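Local coordinates for transcriptional regulator (Corynebacterium diphtheriae, PDB 3LMM), which is of unknown function but probably acts as a DNA-binding transcriptional regulator, combining a Schlafen AlbA_2 domain with regions of the helix-turn-helix clan, at residues T181-G186 with G222-A227; D187-A192 with F232-R237; Y430-V435 with E466-T471; I445-V450 with A460-L465. All coordinates share one frame; numbering follows the deposited sequence.

Contact 1 (T181-G186 with G222-A227); sequences TTATLG and GFLSQA
Thr181 and Leu224 join two short, weakly bonded strands, and Thr181 folds its own side chain back into an ST turn. Leu224 O takes two donors from Thr181: the backbone N at 3.2 Å, close to the line of the C=O, and OG1 at 2.8 Å, which sits above the carbonyl plane. With chi1 at 74°, OG1 lies between the backbone N and the carbonyl carbon, where it also accepts from Ala183 N (3.1 Å), so one hydroxyl ties the corner at Thr182 and grips the partner strand. Leu224 N returns the link to Ala183 O at 2.8 Å. At the end of strand 223-225, Ser225 takes the N-cap position of helix 226-232, its OG bonded to Gly228 N.

Side-chain packing flanks these bonds. Ala183 CB meets Leu224 CD1 at 4.0 Å, while Leu212 of helix 208-214 touches the same leucine. The Phe223 and Thr184 side chains lie side by side, pointing the same way, and Thr182 C is at the edge of the ring. The Thr181 side chain crosses that of Gln226 at about a right angle, CG2 lying toward the amide end.

A water bridges the segments, accepting from Leu185 N at 2.9 Å and donating to Gly222 O at 3.1 Å.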
loop_
_atom_site.group_PDB
_atom_site.type_symbol
_atom_site.label_atom_id
_atom_site.label_comp_id
_atom_site.label_asym_id
_atom_site.label_seq_id
_atom_site.Cartn_x
_atom_site.Cartn_y
_atom_site.Cartn_z
ATOM N N THR A 181 24.429 3.384 -12.009
ATOM C CA THR A 181 24.634 4.386 -13.050
ATOM C C THR A 181 26.030 4.980 -12.844
ATOM O O THR A 181 26.759 4.583 -11.927
ATOM C CB THR A 181 23.629 5.540 -12.956
ATOM O OG1 THR A 181 23.969 6.375 -11.844
ATOM C CG2 THR A 181 22.215 5.012 -12.768
ATOM N N THR A 182 26.391 5.936 -13.696
ATOM C CA THR A 182 27.691 6.590 -13.633
ATOM C C THR A 182 27.663 7.856 -12.792
ATOM O O THR A 182 28.680 8.550 -12.660
ATOM C CB THR A 182 28.163 6.966 -15.019
ATOM O OG1 THR A 182 27.169 7.777 -15.653
ATOM C CG2 THR A 182 28.394 5.719 -15.843
ATOM N N ALA A 183 26.492 8.144 -12.226
ATOM C CA ALA A 183 26.278 9.322 -11.396
ATOM C C ALA A 183 26.872 9.097 -10.025
ATOM O O ALA A 183 26.720 8.025 -9.438
ATOM C CB ALA A 183 24.805 9.606 -11.279
ATOM N N THR A 184 27.553 10.122 -9.529
ATOM C CA THR A 184 28.207 10.082 -8.227
ATOM C C THR A 184 27.639 11.139 -7.263
ATOM O O THR A 184 26.789 11.945 -7.643
ATOM C CB THR A 184 29.728 10.292 -8.407
ATOM O OG1 THR A 184 29.960 11.444 -9.226
ATOM C CG2 THR A 184 30.343 9.094 -9.084
ATOM N N LEU A 185 28.107 11.120 -6.018
ATOM C CA LEU A 185 27.646 12.064 -5.010
ATOM C C LEU A 185 27.735 13.508 -5.502
ATOM O O LEU A 185 26.906 14.353 -5.155
ATOM C CB LEU A 185 28.472 11.911 -3.730
ATOM C CG LEU A 185 28.276 12.968 -2.629
ATOM C CD1 LEU A 185 27.663 12.336 -1.394
ATOM C CD2 LEU A 185 29.630 13.596 -2.285
ATOM N N GLY A 186 28.745 13.787 -6.320
ATOM C CA GLY A 186 28.928 15.129 -6.838
ATOM C C GLY A 186 27.841 15.577 -7.796
ATOM O O GLY A 186 27.768 16.756 -8.147
ATOM N N GLY A 222 30.312 4.437 -4.604
ATOM C CA GLY A 222 29.986 5.854 -4.635
ATOM C C GLY A 222 29.112 6.225 -5.813
ATOM O O GLY A 222 29.077 7.384 -6.231
ATOM N N PHE A 223 28.405 5.240 -6.352
ATOM C CA PHE A 223 27.529 5.473 -7.495
ATOM C C PHE A 223 26.058 5.518 -7.092
ATOM O O PHE A 223 25.654 4.865 -6.141
ATOM C CB PHE A 223 27.755 4.385 -8.548
ATOM C CG PHE A 223 29.055 4.523 -9.285
ATOM C CD1 PHE A 223 29.159 5.387 -10.367
ATOM C CD2 PHE A 223 30.182 3.811 -8.885
ATOM C CE1 PHE A 223 30.365 5.541 -11.038
ATOM C CE2 PHE A 223 31.395 3.963 -9.555
ATOM C CZ PHE A 223 31.482 4.830 -10.634
ATOM N N LEU A 224 25.260 6.304 -7.804
ATOM C CA LEU A 224 23.847 6.392 -7.489
ATOM C C LEU A 224 23.098 5.387 -8.329
ATOM O O LEU A 224 23.503 5.084 -9.450
ATOM C CB LEU A 224 23.310 7.780 -7.809
ATOM C CG LEU A 224 23.840 8.960 -7.007
ATOM C CD1 LEU A 224 23.293 10.235 -7.613
ATOM C CD2 LEU A 224 23.427 8.818 -5.553
ATOM N N SER A 225 22.008 4.856 -7.793
ATOM C CA SER A 225 21.216 3.914 -8.562
ATOM C C SER A 225 20.424 4.736 -9.545
ATOM O O SER A 225 20.501 5.964 -9.556
ATOM C CB SER A 225 20.256 3.137 -7.662
ATOM O OG SER A 225 19.343 3.998 -7.001
ATOM N N GLN A 226 19.643 4.051 -10.357
ATOM C CA GLN A 226 18.827 4.729 -11.344
ATOM C C GLN A 226 17.729 5.554 -10.645
ATOM O O GLN A 226 17.376 6.643 -11.094
ATOM C CB GLN A 226 18.217 3.692 -12.294
ATOM C CG GLN A 226 17.754 4.248 -13.633
ATOM C CD GLN A 226 18.895 4.760 -14.483
ATOM O OE1 GLN A 226 19.792 4.003 -14.857
ATOM N NE2 GLN A 226 18.862 6.051 -14.806
ATOM N N ALA A 227 17.202 5.037 -9.539
ATOM C CA ALA A 227 16.171 5.759 -8.803
ATOM C C ALA A 227 16.789 6.914 -8.021
ATOM O O ALA A 227 16.146 7.937 -7.780
ATOM C CB ALA A 227 15.432 4.828 -7.849
HETATM O O HOH W 1 30.665 9.956 -5.355
#

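Contact 2 (D187-A192 with F232-R237); sequences DARPAA and FTSLDR
Arg189 N donates to Phe232 O at 2.9 Å, and the backbones come closest just beside this bond, with Ala188 CA and Phe232 CA 5.0 Å apart. The bond is straight, 164° at the hydrogen, and the donor sits almost on the extension of the C=O. Ala188 CA brings a C-H to the same oxygen. Both segments lie at helix ends: Arg189 is the N-cap residue of helix 190-199, and Thr233 is where the chain leaves helix 226-232, so the bond ties the start of one helix to the exit of another.

The Phe232 side chain packs on the start of helix 190-199 and on Ala188 just before it. Its CD2 meets Ala192 CB at 3.8 Å, and its CB faces Ala188 CB at 4.2 Å. Leu193 and Ala196 further along that helix, Leu212 of helix 208-214 and Leu265 of helix 264-278 also touch the phenylalanine. On the other flank, Thr233 OG1 makes a weak bond to Asp187 O at 3.2 Å. The Arg189 chain runs past Ser234, CD lying 3.8 Å from Ser234 N, then bends at chi3. A water lies between Ser234 OG and Arg189 NE, though its bond to the arginine is weak, and NH2 goes on to a salt bridge with Glu266. A single sound backbone bond thus carries the direct polar link, with apolar packing around Phe232 on one flank and weaker or water-mediated links on the other.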
loop_
_atom_site.group_PDB
_atom_site.type_symbol
_atom_site.label_atom_id
_atom_site.label_comp_id
_atom_site.label_asym_id
_atom_site.label_seq_id
_atom_site.Cartn_x
_atom_site.Cartn_y
_atom_site.Cartn_z
ATOM N N ASP A 187 26.994 14.644 -8.221
ATOM C CA ASP A 187 25.918 14.958 -9.154
ATOM C C ASP A 187 24.619 15.287 -8.425
ATOM O O ASP A 187 23.678 15.795 -9.027
ATOM C CB ASP A 187 25.694 13.780 -10.112
ATOM C CG ASP A 187 26.868 13.552 -11.061
ATOM O OD1 ASP A 187 27.331 12.388 -11.166
ATOM O OD2 ASP A 187 27.321 14.528 -11.709
ATOM N N ALA A 188 24.576 14.992 -7.131
ATOM C CA ALA A 188 23.397 15.264 -6.320
ATOM C C ALA A 188 23.292 16.752 -6.007
ATOM O O ALA A 188 24.204 17.338 -5.414
ATOM C CB ALA A 188 23.467 14.475 -5.034
ATOM N N ARG A 189 22.175 17.365 -6.385
ATOM C CA ARG A 189 21.989 18.793 -6.150
ATOM C C ARG A 189 21.698 19.075 -4.686
ATOM O O ARG A 189 20.908 18.375 -4.053
ATOM C CB ARG A 189 20.839 19.322 -7.012
ATOM C CG ARG A 189 20.645 18.540 -8.303
ATOM C CD ARG A 189 19.689 19.232 -9.244
ATOM N NE ARG A 189 20.317 20.371 -9.887
ATOM C CZ ARG A 189 19.790 21.587 -9.914
ATOM N NH1 ARG A 189 20.427 22.578 -10.533
ATOM N NH2 ARG A 189 18.630 21.817 -9.310
ATOM N N PRO A 190 22.343 20.104 -4.124
ATOM C CA PRO A 190 22.115 20.445 -2.718
ATOM C C PRO A 190 20.655 20.787 -2.437
ATOM O O PRO A 190 20.141 20.519 -1.356
ATOM C CB PRO A 190 23.047 21.633 -2.502
ATOM C CG PRO A 190 23.139 22.242 -3.885
ATOM C CD PRO A 190 23.311 21.027 -4.739
ATOM N N ALA A 191 20.000 21.376 -3.429
ATOM C CA ALA A 191 18.603 21.759 -3.305
ATOM C C ALA A 191 17.722 20.537 -3.079
ATOM O O ALA A 191 16.770 20.566 -2.286
ATOM C CB ALA A 191 18.150 22.486 -4.557
ATOM N N ALA A 192 18.038 19.464 -3.796
ATOM C CA ALA A 192 17.288 18.219 -3.698
ATOM C C ALA A 192 17.533 17.597 -2.330
ATOM O O ALA A 192 16.605 17.107 -1.687
ATOM C CB ALA A 192 17.731 17.267 -4.786
ATOM N N PHE A 232 17.710 12.784 -7.121
ATOM C CA PHE A 232 18.564 13.866 -6.654
ATOM C C PHE A 232 19.420 14.538 -7.721
ATOM O O PHE A 232 20.241 15.405 -7.414
ATOM C CB PHE A 232 19.456 13.365 -5.534
ATOM C CG PHE A 232 18.701 12.934 -4.320
ATOM C CD1 PHE A 232 18.230 11.634 -4.197
ATOM C CD2 PHE A 232 18.471 13.828 -3.283
ATOM C CE1 PHE A 232 17.542 11.225 -3.045
ATOM C CE2 PHE A 232 17.783 13.431 -2.129
ATOM C CZ PHE A 232 17.321 12.126 -2.009
ATOM N N THR A 233 19.210 14.148 -8.972
ATOM C CA THR A 233 19.957 14.678 -10.107
ATOM C C THR A 233 19.020 15.252 -11.154
ATOM O O THR A 233 17.964 14.678 -11.434
ATOM C CB THR A 233 20.783 13.559 -10.768
ATOM O OG1 THR A 233 21.968 13.323 -9.995
ATOM C CG2 THR A 233 21.144 13.919 -12.200
ATOM N N SER A 234 19.406 16.374 -11.752
ATOM C CA SER A 234 18.564 16.977 -12.780
ATOM C C SER A 234 18.389 16.030 -13.957
ATOM O O SER A 234 19.369 15.487 -14.469
ATOM C CB SER A 234 19.152 18.319 -13.253
ATOM O OG SER A 234 20.527 18.263 -13.587
ATOM N N LEU A 235 17.147 15.820 -14.383
ATOM C CA LEU A 235 16.917 14.921 -15.504
ATOM C C LEU A 235 16.761 15.706 -16.801
ATOM O O LEU A 235 16.089 15.269 -17.735
ATOM C CB LEU A 235 15.687 14.023 -15.272
ATOM C CG LEU A 235 14.292 14.631 -15.455
ATOM C CD1 LEU A 235 13.232 13.574 -15.230
ATOM C CD2 LEU A 235 14.137 15.792 -14.493
ATOM N N ASP A 236 17.400 16.866 -16.842
ATOM C CA ASP A 236 17.382 17.735 -18.007
ATOM C C ASP A 236 16.113 17.620 -18.846
ATOM O O ASP A 236 16.177 17.453 -20.065
ATOM C CB ASP A 236 18.605 17.449 -18.887
ATOM C CG ASP A 236 19.906 17.453 -18.102
ATOM O OD1 ASP A 236 20.399 16.358 -17.741
ATOM O OD2 ASP A 236 20.435 18.555 -17.834
ATOM N N ARG A 237 14.963 17.696 -18.185
ATOM C CA ARG A 237 13.676 17.640 -18.867
ATOM C C ARG A 237 12.538 17.756 -17.874
ATOM O O ARG A 237 12.703 17.494 -16.689
ATOM C CB ARG A 237 13.532 16.355 -19.688
ATOM C CG ARG A 237 12.802 15.188 -19.051
ATOM C CD ARG A 237 12.181 14.386 -20.177
ATOM N NE ARG A 237 11.657 13.066 -19.832
ATOM C CZ ARG A 237 12.378 12.081 -19.303
ATOM N NH1 ARG A 237 11.805 10.908 -19.041
ATOM N NH2 ARG A 237 13.664 12.272 -19.011
HETATM O O HOH W 2 22.261 18.430 -11.788
#

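Contact 3 (Y430-V435 with E466-T471); sequences YRIAIV and EAARQT
Ile432 and Val435 of helix 430-441 pack on Ala468 of helix 458-469; these would be the first and third helices of a winged helix-turn-helix-like unit, consistent with the order of helices 430-441, 447-454 and 458-469 followed by short strands that include 479-482 and 485-488. No hydrogen bond crosses between the two segments. Alanines at 467 and 468 face helix 430-441, consistent with the close approach, Ile432 CA and Ala468 CA being 5.4 Å apart.

Val435 contributes its CG1 branch, placed anti to the backbone N (chi1 171°), which meets Ala468 CB at 4.0 Å. One turn earlier, Ile432 uses its CG2 methyl rather than the longer branch: CG2 lies 4.1 Å from Ala468 CA, while CG1 heads elsewhere. The same methyl approaches Thr471 OG1 just beyond the helix, but the position of that oxygen, and so this contact, is doubtful. Ile421 of strand 421-422 touches both Ile432 and Thr471. Thr471 is also tied by backbone hydrogen bonding to Leu478, so the chain leaving helix 458-469 is held to the segment just ahead of strand 479-482.

Arg431 forms the more open margin. Its chain bends at chi2 and chi3, and NH1 forms a salt bridge with Asp429 just before the helix. The methyl Ala467 CB sits over one face of the guanidinium, 3.8 Å from Arg431 NH2.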
loop_
_atom_site.group_PDB
_atom_site.type_symbol
_atom_site.label_atom_id
_atom_site.label_comp_id
_atom_site.label_asym_id
_atom_site.label_seq_id
_atom_site.Cartn_x
_atom_site.Cartn_y
_atom_site.Cartn_z
ATOM N N TYR A 430 -11.328 3.586 6.045
ATOM C CA TYR A 430 -11.588 3.284 4.643
ATOM C C TYR A 430 -12.749 2.330 4.424
ATOM O O TYR A 430 -13.516 2.507 3.474
ATOM C CB TYR A 430 -10.327 2.715 3.984
ATOM C CG TYR A 430 -10.516 2.238 2.558
ATOM C CD1 TYR A 430 -10.416 0.879 2.243
ATOM C CD2 TYR A 430 -10.759 3.139 1.519
ATOM C CE1 TYR A 430 -10.544 0.426 0.922
ATOM C CE2 TYR A 430 -10.893 2.694 0.195
ATOM C CZ TYR A 430 -10.779 1.334 -0.097
ATOM O OH TYR A 430 -10.873 0.866 -1.398
ATOM N N ARG A 431 -12.888 1.324 5.286
ATOM C CA ARG A 431 -13.982 0.361 5.127
ATOM C C ARG A 431 -15.350 0.982 5.304
ATOM O O ARG A 431 -16.216 0.847 4.439
ATOM C CB ARG A 431 -13.860 -0.811 6.102
ATOM C CG ARG A 431 -12.665 -1.667 5.867
ATOM C CD ARG A 431 -11.758 -1.535 7.045
ATOM N NE ARG A 431 -11.993 -2.572 8.036
ATOM C CZ ARG A 431 -11.509 -2.534 9.273
ATOM N NH1 ARG A 431 -10.777 -1.499 9.666
ATOM N NH2 ARG A 431 -11.727 -3.542 10.108
ATOM N N ILE A 432 -15.560 1.661 6.425
ATOM C CA ILE A 432 -16.862 2.254 6.622
ATOM C C ILE A 432 -17.087 3.331 5.551
ATOM O O ILE A 432 -18.224 3.661 5.235
ATOM C CB ILE A 432 -17.027 2.802 8.071
ATOM C CG1 ILE A 432 -16.124 4.000 8.287
ATOM C CG2 ILE A 432 -16.738 1.703 9.084
ATOM C CD1 ILE A 432 -16.674 5.289 7.673
ATOM N N ALA A 433 -16.011 3.856 4.966
ATOM C CA ALA A 433 -16.149 4.876 3.919
ATOM C C ALA A 433 -16.729 4.240 2.653
ATOM O O ALA A 433 -17.690 4.739 2.068
ATOM C CB ALA A 433 -14.797 5.512 3.612
ATOM N N ILE A 434 -16.139 3.129 2.232
ATOM C CA ILE A 434 -16.622 2.443 1.048
ATOM C C ILE A 434 -18.039 1.957 1.305
ATOM O O ILE A 434 -18.939 2.189 0.500
ATOM C CB ILE A 434 -15.739 1.233 0.703
ATOM C CG1 ILE A 434 -14.335 1.711 0.309
ATOM C CG2 ILE A 434 -16.388 0.417 -0.408
ATOM C CD1 ILE A 434 -14.286 2.533 -0.973
ATOM N N VAL A 435 -18.238 1.277 2.427
ATOM C CA VAL A 435 -19.571 0.782 2.732
ATOM C C VAL A 435 -20.578 1.927 2.714
ATOM O O VAL A 435 -21.569 1.851 1.995
ATOM C CB VAL A 435 -19.634 0.076 4.087
ATOM C CG1 VAL A 435 -21.080 -0.211 4.449
ATOM C CG2 VAL A 435 -18.859 -1.221 4.014
ATOM N N GLU A 466 -18.686 -6.282 8.580
ATOM C CA GLU A 466 -18.678 -6.461 10.033
ATOM C C GLU A 466 -18.314 -5.165 10.751
ATOM O O GLU A 466 -19.064 -4.687 11.593
ATOM C CB GLU A 466 -17.686 -7.560 10.449
ATOM C CG GLU A 466 -18.294 -8.959 10.641
ATOM C CD GLU A 466 -19.373 -9.004 11.724
ATOM O OE1 GLU A 466 -20.558 -8.766 11.402
ATOM O OE2 GLU A 466 -19.036 -9.262 12.903
ATOM N N ALA A 467 -17.162 -4.598 10.418
ATOM C CA ALA A 467 -16.738 -3.364 11.056
ATOM C C ALA A 467 -17.804 -2.273 10.939
ATOM O O ALA A 467 -17.959 -1.452 11.840
ATOM C CB ALA A 467 -15.428 -2.885 10.455
ATOM N N ALA A 468 -18.542 -2.257 9.836
ATOM C CA ALA A 468 -19.570 -1.242 9.653
ATOM C C ALA A 468 -20.779 -1.579 10.493
ATOM O O ALA A 468 -21.511 -0.693 10.940
ATOM C CB ALA A 468 -19.967 -1.150 8.196
ATOM N N ARG A 469 -20.990 -2.870 10.704
ATOM C CA ARG A 469 -22.126 -3.323 11.499
ATOM C C ARG A 469 -21.907 -2.977 12.960
ATOM O O ARG A 469 -22.858 -2.836 13.722
ATOM C CB ARG A 469 -22.319 -4.835 11.365
ATOM C CG ARG A 469 -23.694 -5.286 11.821
ATOM C CD ARG A 469 -23.721 -6.767 12.142
ATOM N NE ARG A 469 -22.964 -7.047 13.355
ATOM C CZ ARG A 469 -22.785 -8.258 13.866
ATOM N NH1 ARG A 469 -23.312 -9.320 13.266
ATOM N NH2 ARG A 469 -22.079 -8.402 14.982
ATOM N N GLN A 470 -20.642 -2.847 13.342
ATOM C CA GLN A 470 -20.292 -2.521 14.717
ATOM C C GLN A 470 -20.041 -1.036 14.910
ATOM O O GLN A 470 -19.793 -0.585 16.024
ATOM C CB GLN A 470 -19.059 -3.308 15.143
ATOM C CG GLN A 470 -19.289 -4.799 15.184
ATOM C CD GLN A 470 -18.036 -5.544 15.555
ATOM O OE1 GLN A 470 -17.089 -4.947 16.070
ATOM N NE2 GLN A 470 -18.015 -6.855 15.303
ATOM N N THR A 471 -20.087 -0.280 13.821
ATOM C CA THR A 471 -19.881 1.154 13.915
ATOM C C THR A 471 -21.235 1.710 14.313
ATOM O O THR A 471 -22.257 1.088 14.034
ATOM C CB THR A 471 -19.454 1.748 12.573
ATOM O OG1 THR A 471 -18.395 0.960 12.023
ATOM C CG2 THR A 471 -18.965 3.167 12.762
#

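Contact 4 (I445-V450 with A460-L465); sequences ITIDVV and AARNAL
Thr446 O is held by two N-H groups at the head of helix 447-454: Val450 N at 3.0 Å and, in a weak bond, Val449 N. Thr446 is also the N-cap residue, its OG1 accepting from Asp448 N at 3.1 Å with 162° at the hydrogen. This capped first turn presents Ile447 and Val450 to helix 458-469; no hydrogen bond crosses, and the contact is mainly apolar.

Val450 splits its two methyls between neighbours. CG1, anti to the backbone N (chi1 174°), faces Ala461 and Ala464, 4.2 Å from Ala461 CB, while CG2 meets Leu465 CG at 3.9 Å. Helices 447-454 and 458-469 are the pair that would make up the helix-turn-helix if the domain follows its clan; helix 458-469 would then stand at the position of the recognition helix. Ile447 extends from the first turn with CG1 against Ala461 CB at 3.7 Å. Its CD1 goes further to the aliphatic base of Arg462, 3.7 Å from Arg462 CG, while the guanidinium of that arginine forms a salt bridge with Glu459 through NH2.

Leu465 packs against both Ile447 and Val450 and crosses the Ile447 side chain at about a right angle, its CD1 coming to 4.0 Å from Ile447 CB. The other methyl, Leu465 CD2, meets Ile445 CG2 at 4.1 Å, and Trp486 of strand 485-488 touches both Leu465 and Ile445.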
loop_
_atom_site.group_PDB
_atom_site.type_symbol
_atom_site.label_atom_id
_atom_site.label_comp_id
_atom_site.label_asym_id
_atom_site.label_seq_id
_atom_site.Cartn_x
_atom_site.Cartn_y
_atom_site.Cartn_z
ATOM N N ILE A 445 -27.132 -3.360 0.138
ATOM C CA ILE A 445 -25.788 -3.773 -0.204
ATOM C C ILE A 445 -25.573 -5.254 0.147
ATOM O O ILE A 445 -26.031 -5.733 1.185
ATOM C CB ILE A 445 -24.762 -2.823 0.504
ATOM C CG1 ILE A 445 -23.529 -2.686 -0.367
ATOM C CG2 ILE A 445 -24.376 -3.322 1.873
ATOM C CD1 ILE A 445 -23.836 -2.017 -1.695
ATOM N N THR A 446 -24.924 -5.988 -0.752
ATOM C CA THR A 446 -24.652 -7.399 -0.524
ATOM C C THR A 446 -23.156 -7.609 -0.419
ATOM O O THR A 446 -22.379 -6.812 -0.936
ATOM C CB THR A 446 -25.188 -8.297 -1.667
ATOM O OG1 THR A 446 -24.360 -9.463 -1.784
ATOM C CG2 THR A 446 -25.183 -7.564 -2.983
ATOM N N ILE A 447 -22.755 -8.681 0.254
ATOM C CA ILE A 447 -21.338 -8.975 0.430
ATOM C C ILE A 447 -20.572 -8.978 -0.892
ATOM O O ILE A 447 -19.387 -8.665 -0.922
ATOM C CB ILE A 447 -21.155 -10.320 1.129
ATOM C CG1 ILE A 447 -19.715 -10.475 1.577
ATOM C CG2 ILE A 447 -21.542 -11.441 0.192
ATOM C CD1 ILE A 447 -19.580 -11.349 2.796
ATOM N N ASP A 448 -21.248 -9.325 -1.982
ATOM C CA ASP A 448 -20.602 -9.335 -3.285
ATOM C C ASP A 448 -20.337 -7.915 -3.764
ATOM O O ASP A 448 -19.277 -7.636 -4.317
ATOM C CB ASP A 448 -21.469 -10.053 -4.318
ATOM C CG ASP A 448 -21.240 -11.555 -4.340
ATOM O OD1 ASP A 448 -21.830 -12.236 -5.213
ATOM O OD2 ASP A 448 -20.469 -12.061 -3.492
ATOM N N VAL A 449 -21.307 -7.028 -3.561
ATOM C CA VAL A 449 -21.180 -5.636 -3.985
ATOM C C VAL A 449 -20.113 -4.893 -3.220
ATOM O O VAL A 449 -19.395 -4.052 -3.768
ATOM C CB VAL A 449 -22.475 -4.869 -3.784
ATOM C CG1 VAL A 449 -22.277 -3.416 -4.189
ATOM C CG2 VAL A 449 -23.564 -5.505 -4.592
ATOM N N VAL A 450 -20.043 -5.188 -1.932
ATOM C CA VAL A 450 -19.063 -4.574 -1.064
ATOM C C VAL A 450 -17.689 -5.014 -1.550
ATOM O O VAL A 450 -16.742 -4.235 -1.541
ATOM C CB VAL A 450 -19.262 -5.039 0.376
ATOM C CG1 VAL A 450 -18.150 -4.498 1.241
ATOM C CG2 VAL A 450 -20.625 -4.583 0.879
ATOM N N ALA A 460 -12.267 -9.701 2.577
ATOM C CA ALA A 460 -12.233 -8.284 2.903
ATOM C C ALA A 460 -13.656 -7.729 3.001
ATOM O O ALA A 460 -13.944 -6.888 3.850
ATOM C CB ALA A 460 -11.439 -7.527 1.852
ATOM N N ALA A 461 -14.538 -8.216 2.134
ATOM C CA ALA A 461 -15.919 -7.769 2.108
ATOM C C ALA A 461 -16.593 -8.042 3.440
ATOM O O ALA A 461 -17.199 -7.150 4.048
ATOM C CB ALA A 461 -16.664 -8.469 0.994
ATOM N N ARG A 462 -16.487 -9.286 3.894
ATOM C CA ARG A 462 -17.084 -9.691 5.162
ATOM C C ARG A 462 -16.534 -8.788 6.272
ATOM O O ARG A 462 -17.284 -8.281 7.106
ATOM C CB ARG A 462 -16.740 -11.155 5.452
ATOM C CG ARG A 462 -17.912 -11.975 5.982
ATOM C CD ARG A 462 -17.470 -13.383 6.370
ATOM N NE ARG A 462 -16.692 -14.032 5.312
ATOM C CZ ARG A 462 -17.188 -14.448 4.147
ATOM N NH1 ARG A 462 -18.477 -14.289 3.874
ATOM N NH2 ARG A 462 -16.389 -15.021 3.250
ATOM N N ASN A 463 -15.215 -8.594 6.254
ATOM C CA ASN A 463 -14.514 -7.762 7.222
ATOM C C ASN A 463 -15.061 -6.338 7.248
ATOM O O ASN A 463 -15.420 -5.818 8.307
ATOM C CB ASN A 463 -13.018 -7.722 6.892
ATOM C CG ASN A 463 -12.225 -6.889 7.882
ATOM O OD1 ASN A 463 -12.095 -7.260 9.043
ATOM N ND2 ASN A 463 -11.694 -5.755 7.429
ATOM N N ALA A 464 -15.107 -5.697 6.086
ATOM C CA ALA A 464 -15.618 -4.333 6.011
ATOM C C ALA A 464 -17.041 -4.311 6.569
ATOM O O ALA A 464 -17.329 -3.557 7.501
ATOM C CB ALA A 464 -15.609 -3.848 4.572
ATOM N N LEU A 465 -17.922 -5.151 6.016
ATOM C CA LEU A 465 -19.305 -5.205 6.483
ATOM C C LEU A 465 -19.389 -5.307 8.002
ATOM O O LEU A 465 -20.077 -4.507 8.639
ATOM C CB LEU A 465 -20.043 -6.375 5.832
ATOM C CG LEU A 465 -20.580 -6.063 4.433
ATOM C CD1 LEU A 465 -20.964 -7.344 3.723
ATOM C CD2 LEU A 465 -21.773 -5.142 4.540
#

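In the fold
The four contacts form two pairs on opposite sides of the chain's centre. Contacts 1 and 2 have centres 11 Å apart and touch where Leu224 CD1 meets Thr233 OG1; their segments alternate along the chain, so strand 183-184 and helix 190-199 are matched in order by strand 223-225 and the exit of helix 226-232. Contacts 3 and 4 come later, with centres 9 Å apart. Both use helix 458-469, and Arg431 and Val435 of contact 3 touch Ala464 of contact 4, joining three successive helices in one probable DNA-binding unit. Between the pairs the centres lie 45 to 48 Å apart without touching, as suits a multi-domain protein.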